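Local atomic coordinates of methyltransferase-like protein (Saccharopolyspora spinosa, PDB entry 4PNE), a protein that catalyses a [4+2] cycloaddition in spinosyn biosynthesis, using a fold like that of S-adenosylmethionine-dependent methyltransferases and holding S-adenosyl-L-homocysteine. Residues A[39-51]-A[121-133]. Residues are numbered along the deposited sequence; the frame is centred on the assembly and turned at random.
Sequences VGQMYDLVTPLLN and ITVSQVQVAIAAD. With SAH (S-adenosyl-L-homocysteine), chain C.
D44 OD1 of helix 36-54 takes both direct hydrogen bonds, from S124 OG and V126 N, at the start of helix 125-138, illustrating how an N-terminal helix can be fastened over the turn and helix start that follow strand 117-122 of the Rossmann-like methyltransferase fold. S124 is the N-cap of helix 125-138, and its OG plays two parts: it accepts from Q127 N and donates to D44 OD1 at 2.6 Å. V126 N meets the same OD1 from the opposite face of the carboxylate plane, with an N-H...O angle of 160°. D44 thus adds negative charge at a helix N-terminus, where the helix dipole would probably favour it. Its other oxygen, OD2, takes a hydrogen bond from a water that in turn accepts from Q125 N.

Beside this polar clasp helix 36-54 comes closest to the turn before helix 125-138 at G40, whose CA lies 3.4 Å from V123 O in a CA-H...O contact. Farther along, T47 OG1 folds back onto Y43 O, which leaves CG2, anti to the backbone N, to meet I130 CD1 tip to tip in a tight 3.3 Å contact and to pass V126 CG1.

Toward the ligand, SAH C3' of the ribose sits over one face of the Y43 ring, offset toward the ring's rim, while the Y43 hydroxyl is hydrogen-bonded to E172. Q127 NE2 approaches that ring obliquely, 3.4 Å from CD1, with ring and amide planes 38° apart. The extended Q127 chain carries OE1 to the ligand side, where it accepts from both T122 OG1 and SAH O3'. T122 OG1 itself accepts from S124 N in an ST turn and from SAH O2' at 2.8 Å.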
loop_
_atom_site.group_PDB
_atom_site.type_symbol
_atom_site.label_atom_id
_atom_site.label_comp_id
_atom_site.label_asym_id
_atom_site.label_seq_id
_atom_site.Cartn_x
_atom_site.Cartn_y
_atom_site.Cartn_z
ATOM N N VAL A 39 12.368 5.072 -5.889
ATOM C CA VAL A 39 11.150 4.308 -5.784
ATOM C C VAL A 39 10.150 4.815 -6.831
ATOM O O VAL A 39 9.528 4.011 -7.519
ATOM C CB VAL A 39 10.552 4.395 -4.362
ATOM C CG1 VAL A 39 9.196 3.709 -4.322
ATOM C CG2 VAL A 39 11.494 3.750 -3.374
ATOM N N GLY A 40 9.996 6.128 -6.977
ATOM C CA GLY A 40 9.067 6.653 -7.969
ATOM C C GLY A 40 9.440 6.196 -9.378
ATOM O O GLY A 40 8.591 5.832 -10.182
ATOM N N GLN A 41 10.729 6.203 -9.656
ATOM C CA GLN A 41 11.228 5.767 -10.957
ATOM C C GLN A 41 10.901 4.291 -11.204
ATOM O O GLN A 41 10.494 3.913 -12.309
ATOM C CB GLN A 41 12.746 6.018 -11.031
ATOM C CG GLN A 41 13.468 5.551 -12.293
ATOM C CD GLN A 41 12.870 6.098 -13.573
ATOM O OE1 GLN A 41 12.354 7.218 -13.605
ATOM N NE2 GLN A 41 12.975 5.325 -14.650
ATOM N N MET A 42 11.054 3.469 -10.171
ATOM C CA MET A 42 10.786 2.053 -10.327
ATOM C C MET A 42 9.321 1.881 -10.669
ATOM O O MET A 42 8.978 1.148 -11.579
ATOM C CB MET A 42 11.172 1.275 -9.073
ATOM C CG MET A 42 11.044 -0.250 -9.196
ATOM S SD MET A 42 11.824 -1.071 -10.637
ATOM C CE MET A 42 11.204 -2.748 -10.521
ATOM N N TYR A 43 8.449 2.572 -9.945
ATOM C CA TYR A 43 7.016 2.467 -10.253
ATOM C C TYR A 43 6.681 3.082 -11.602
ATOM O O TYR A 43 5.775 2.611 -12.303
ATOM C CB TYR A 43 6.182 3.113 -9.134
ATOM C CG TYR A 43 5.924 2.153 -8.006
ATOM C CD1 TYR A 43 5.028 1.100 -8.167
ATOM C CD2 TYR A 43 6.592 2.271 -6.793
ATOM C CE1 TYR A 43 4.797 0.214 -7.168
ATOM C CE2 TYR A 43 6.363 1.344 -5.765
ATOM C CZ TYR A 43 5.462 0.330 -5.987
ATOM O OH TYR A 43 5.193 -0.599 -5.023
ATOM N N ASP A 44 7.412 4.116 -11.995
ATOM C CA ASP A 44 7.203 4.702 -13.338
ATOM C C ASP A 44 7.419 3.615 -14.419
ATOM O O ASP A 44 6.690 3.551 -15.427
ATOM C CB ASP A 44 8.143 5.892 -13.600
ATOM C CG ASP A 44 7.747 7.171 -12.852
ATOM O OD1 ASP A 44 6.611 7.303 -12.345
ATOM O OD2 ASP A 44 8.610 8.057 -12.783
ATOM N N LEU A 45 8.454 2.814 -14.200
ATOM C CA LEU A 45 8.834 1.764 -15.121
ATOM C C LEU A 45 7.901 0.567 -15.099
ATOM O O LEU A 45 7.593 0.034 -16.153
ATOM C CB LEU A 45 10.259 1.297 -14.832
ATOM C CG LEU A 45 11.343 2.306 -15.179
ATOM C CD1 LEU A 45 12.705 1.812 -14.676
ATOM C CD2 LEU A 45 11.360 2.569 -16.668
ATOM N N VAL A 46 7.466 0.135 -13.921
ATOM C CA VAL A 46 6.717 -1.112 -13.786
ATOM C C VAL A 46 5.216 -0.916 -13.980
ATOM O O VAL A 46 4.496 -1.855 -14.273
ATOM C CB VAL A 46 6.977 -1.774 -12.396
ATOM C CG1 VAL A 46 6.181 -1.119 -11.316
ATOM C CG2 VAL A 46 6.617 -3.251 -12.444
ATOM N N THR A 47 4.743 0.323 -13.892
ATOM C CA THR A 47 3.308 0.572 -14.007
ATOM C C THR A 47 2.628 -0.001 -15.238
ATOM O O THR A 47 1.580 -0.657 -15.096
ATOM C CB THR A 47 3.037 2.090 -13.980
ATOM O OG1 THR A 47 3.142 2.530 -12.638
ATOM C CG2 THR A 47 1.638 2.422 -14.480
ATOM N N PRO A 48 3.185 0.237 -16.441
ATOM C CA PRO A 48 2.535 -0.320 -17.633
ATOM C C PRO A 48 2.429 -1.862 -17.577
ATOM O O PRO A 48 1.453 -2.419 -18.053
ATOM C CB PRO A 48 3.450 0.124 -18.780
ATOM C CG PRO A 48 4.245 1.236 -18.246
ATOM C CD PRO A 48 4.399 0.990 -16.780
ATOM N N LEU A 49 3.412 -2.524 -16.978
ATOM C CA LEU A 49 3.388 -3.979 -16.846
ATOM C C LEU A 49 2.282 -4.389 -15.885
ATOM O O LEU A 49 1.497 -5.285 -16.199
ATOM C CB LEU A 49 4.751 -4.520 -16.357
ATOM C CG LEU A 49 4.820 -6.031 -16.117
ATOM C CD1 LEU A 49 4.262 -6.870 -17.257
ATOM C CD2 LEU A 49 6.255 -6.460 -15.802
ATOM N N LEU A 50 2.194 -3.725 -14.738
ATOM C CA LEU A 50 1.132 -4.048 -13.774
ATOM C C LEU A 50 -0.231 -3.840 -14.365
ATOM O O LEU A 50 -1.132 -4.659 -14.178
ATOM C CB LEU A 50 1.236 -3.216 -12.495
ATOM C CG LEU A 50 2.507 -3.344 -11.680
ATOM C CD1 LEU A 50 2.411 -2.510 -10.415
ATOM C CD2 LEU A 50 2.741 -4.788 -11.312
ATOM N N ASN A 51 -0.403 -2.731 -15.076
ATOM C CA ASN A 51 -1.680 -2.477 -15.725
ATOM C C ASN A 51 -2.025 -3.547 -16.750
ATOM O O ASN A 51 -3.155 -4.000 -16.822
ATOM C CB ASN A 51 -1.653 -1.102 -16.366
ATOM C CG ASN A 51 -1.656 0.023 -15.332
ATOM O OD1 ASN A 51 -1.695 -0.213 -14.115
ATOM N ND2 ASN A 51 -1.631 1.255 -15.823
ATOM N N ILE A 121 -1.281 10.553 -2.284
ATOM C CA ILE A 121 0.075 10.936 -2.601
ATOM C C ILE A 121 0.924 9.737 -3.004
ATOM O O ILE A 121 0.768 8.641 -2.476
ATOM C CB ILE A 121 0.768 11.668 -1.441
ATOM C CG1 ILE A 121 0.855 10.799 -0.185
ATOM C CG2 ILE A 121 0.004 12.933 -1.111
ATOM C CD1 ILE A 121 1.755 11.391 0.915
ATOM N N THR A 122 1.789 9.956 -3.983
ATOM C CA THR A 122 2.715 8.941 -4.425
ATOM C C THR A 122 3.988 9.624 -4.907
ATOM O O THR A 122 3.962 10.804 -5.212
ATOM C CB THR A 122 2.126 8.080 -5.531
ATOM O OG1 THR A 122 3.155 7.215 -6.043
ATOM C CG2 THR A 122 1.556 8.946 -6.660
ATOM N N VAL A 123 5.084 8.896 -4.991
ATOM C CA VAL A 123 6.331 9.477 -5.508
ATOM C C VAL A 123 6.533 9.187 -6.997
ATOM O O VAL A 123 7.520 9.615 -7.584
ATOM C CB VAL A 123 7.523 8.975 -4.698
ATOM C CG1 VAL A 123 7.507 9.652 -3.330
ATOM C CG2 VAL A 123 7.506 7.437 -4.535
ATOM N N SER A 124 5.566 8.490 -7.576
ATOM C CA SER A 124 5.590 8.158 -8.992
ATOM C C SER A 124 4.740 9.116 -9.799
ATOM O O SER A 124 3.523 9.107 -9.654
ATOM C CB SER A 124 5.081 6.735 -9.182
ATOM O OG SER A 124 4.907 6.429 -10.554
ATOM N N GLN A 125 5.354 9.886 -10.717
ATOM C CA GLN A 125 4.586 10.792 -11.575
ATOM C C GLN A 125 3.698 10.036 -12.566
ATOM O O GLN A 125 2.632 10.514 -12.941
ATOM C CB GLN A 125 5.523 11.737 -12.320
ATOM C CG GLN A 125 6.350 12.577 -11.416
ATOM C CD GLN A 125 7.297 13.488 -12.155
ATOM O OE1 GLN A 125 7.105 14.699 -12.185
ATOM N NE2 GLN A 125 8.327 12.910 -12.754
ATOM N N VAL A 126 4.129 8.843 -12.985
ATOM C CA VAL A 126 3.277 7.992 -13.782
ATOM C C VAL A 126 2.002 7.713 -13.030
ATOM O O VAL A 126 0.928 7.816 -13.572
ATOM C CB VAL A 126 3.980 6.661 -14.149
ATOM C CG1 VAL A 126 2.993 5.656 -14.682
ATOM C CG2 VAL A 126 5.119 6.913 -15.165
ATOM N N GLN A 127 2.106 7.321 -11.767
ATOM C CA GLN A 127 0.889 7.010 -11.008
ATOM C C GLN A 127 -0.013 8.247 -10.784
ATOM O O GLN A 127 -1.239 8.144 -10.848
ATOM C CB GLN A 127 1.257 6.349 -9.669
ATOM C CG GLN A 127 1.775 4.947 -9.860
ATOM C CD GLN A 127 2.161 4.272 -8.577
ATOM O OE1 GLN A 127 2.478 4.922 -7.591
ATOM N NE2 GLN A 127 2.231 2.978 -8.619
ATOM N N VAL A 128 0.579 9.396 -10.533
ATOM C CA VAL A 128 -0.193 10.613 -10.385
ATOM C C VAL A 128 -1.043 10.852 -11.613
ATOM O O VAL A 128 -2.265 11.065 -11.526
ATOM C CB VAL A 128 0.718 11.839 -10.130
ATOM C CG1 VAL A 128 -0.092 13.148 -10.201
ATOM C CG2 VAL A 128 1.411 11.676 -8.796
ATOM N N ALA A 129 -0.401 10.781 -12.777
ATOM C CA ALA A 129 -1.093 11.028 -14.021
ATOM C C ALA A 129 -2.217 10.029 -14.304
ATOM O O ALA A 129 -3.306 10.414 -14.708
ATOM C CB ALA A 129 -0.082 11.020 -15.184
ATOM N N ILE A 130 -1.960 8.743 -14.068
ATOM C CA ILE A 130 -2.969 7.708 -14.286
ATOM C C ILE A 130 -4.132 7.885 -13.312
ATOM O O ILE A 130 -5.312 7.771 -13.693
ATOM C CB ILE A 130 -2.356 6.271 -14.151
ATOM C CG1 ILE A 130 -1.418 5.979 -15.330
ATOM C CG2 ILE A 130 -3.458 5.208 -14.033
ATOM C CD1 ILE A 130 -0.709 4.664 -15.251
ATOM N N ALA A 131 -3.806 8.121 -12.049
ATOM C CA ALA A 131 -4.801 8.287 -11.009
ATOM C C ALA A 131 -5.722 9.475 -11.322
ATOM O O ALA A 131 -6.953 9.389 -11.214
ATOM C CB ALA A 131 -4.121 8.487 -9.671
ATOM N N ALA A 132 -5.124 10.593 -11.691
ATOM C CA ALA A 132 -5.927 11.793 -11.994
ATOM C C ALA A 132 -6.833 11.566 -13.218
ATOM O O ALA A 132 -7.986 11.995 -13.237
ATOM C CB ALA A 132 -5.024 12.999 -12.188
ATOM N N ASP A 133 -6.328 10.890 -14.251
ATOM C CA ASP A 133 -7.154 10.581 -15.415
ATOM C C ASP A 133 -8.308 9.664 -15.076
ATOM O O ASP A 133 -9.390 9.823 -15.586
ATOM C CB ASP A 133 -6.329 9.889 -16.501
ATOM C CG ASP A 133 -5.594 10.845 -17.403
ATOM O OD1 ASP A 133 -5.657 12.076 -17.194
ATOM O OD2 ASP A 133 -4.922 10.331 -18.332
HETATM N N SAH C . -1.685 1.941 -1.609
HETATM C CA SAH C . -1.660 1.578 -3.030
HETATM C CB SAH C . -0.261 1.355 -3.597
HETATM C CG SAH C . 0.719 0.530 -2.801
HETATM S SD SAH C . 2.227 0.249 -3.740
HETATM C C SAH C . -2.508 0.354 -3.243
HETATM O O SAH C . -2.865 0.060 -4.369
HETATM O OXT SAH C . -2.907 -0.285 -2.265
HETATM C "C5'" SAH C . 3.295 1.383 -2.816
HETATM C "C4'" SAH C . 2.995 2.854 -3.067
HETATM O "O4'" SAH C . 3.718 3.652 -2.139
HETATM C "C3'" SAH C . 3.412 3.350 -4.441
HETATM O "O3'" SAH C . 2.322 4.115 -4.924
HETATM C "C2'" SAH C . 4.643 4.199 -4.166
HETATM O "O2'" SAH C . 4.938 5.232 -5.104
HETATM C "C1'" SAH C . 4.307 4.752 -2.782
HETATM N N9 SAH C . 5.493 5.264 -2.071
HETATM C C8 SAH C . 6.706 4.695 -1.856
HETATM N N7 SAH C . 7.503 5.560 -1.189
HETATM C C5 SAH C . 6.800 6.692 -0.992
HETATM C C6 SAH C . 7.107 7.898 -0.396
HETATM N N6 SAH C . 8.291 8.119 0.155
HETATM N N1 SAH C . 6.164 8.860 -0.333
HETATM C C2 SAH C . 4.910 8.670 -0.876
HETATM N N3 SAH C . 4.610 7.499 -1.512
HETATM C C4 SAH C . 5.539 6.517 -1.537
HETATM O O HOH W 1 8.302 9.813 -11.027
HETATM O O HOH W 2 1.951 1.511 -10.817
#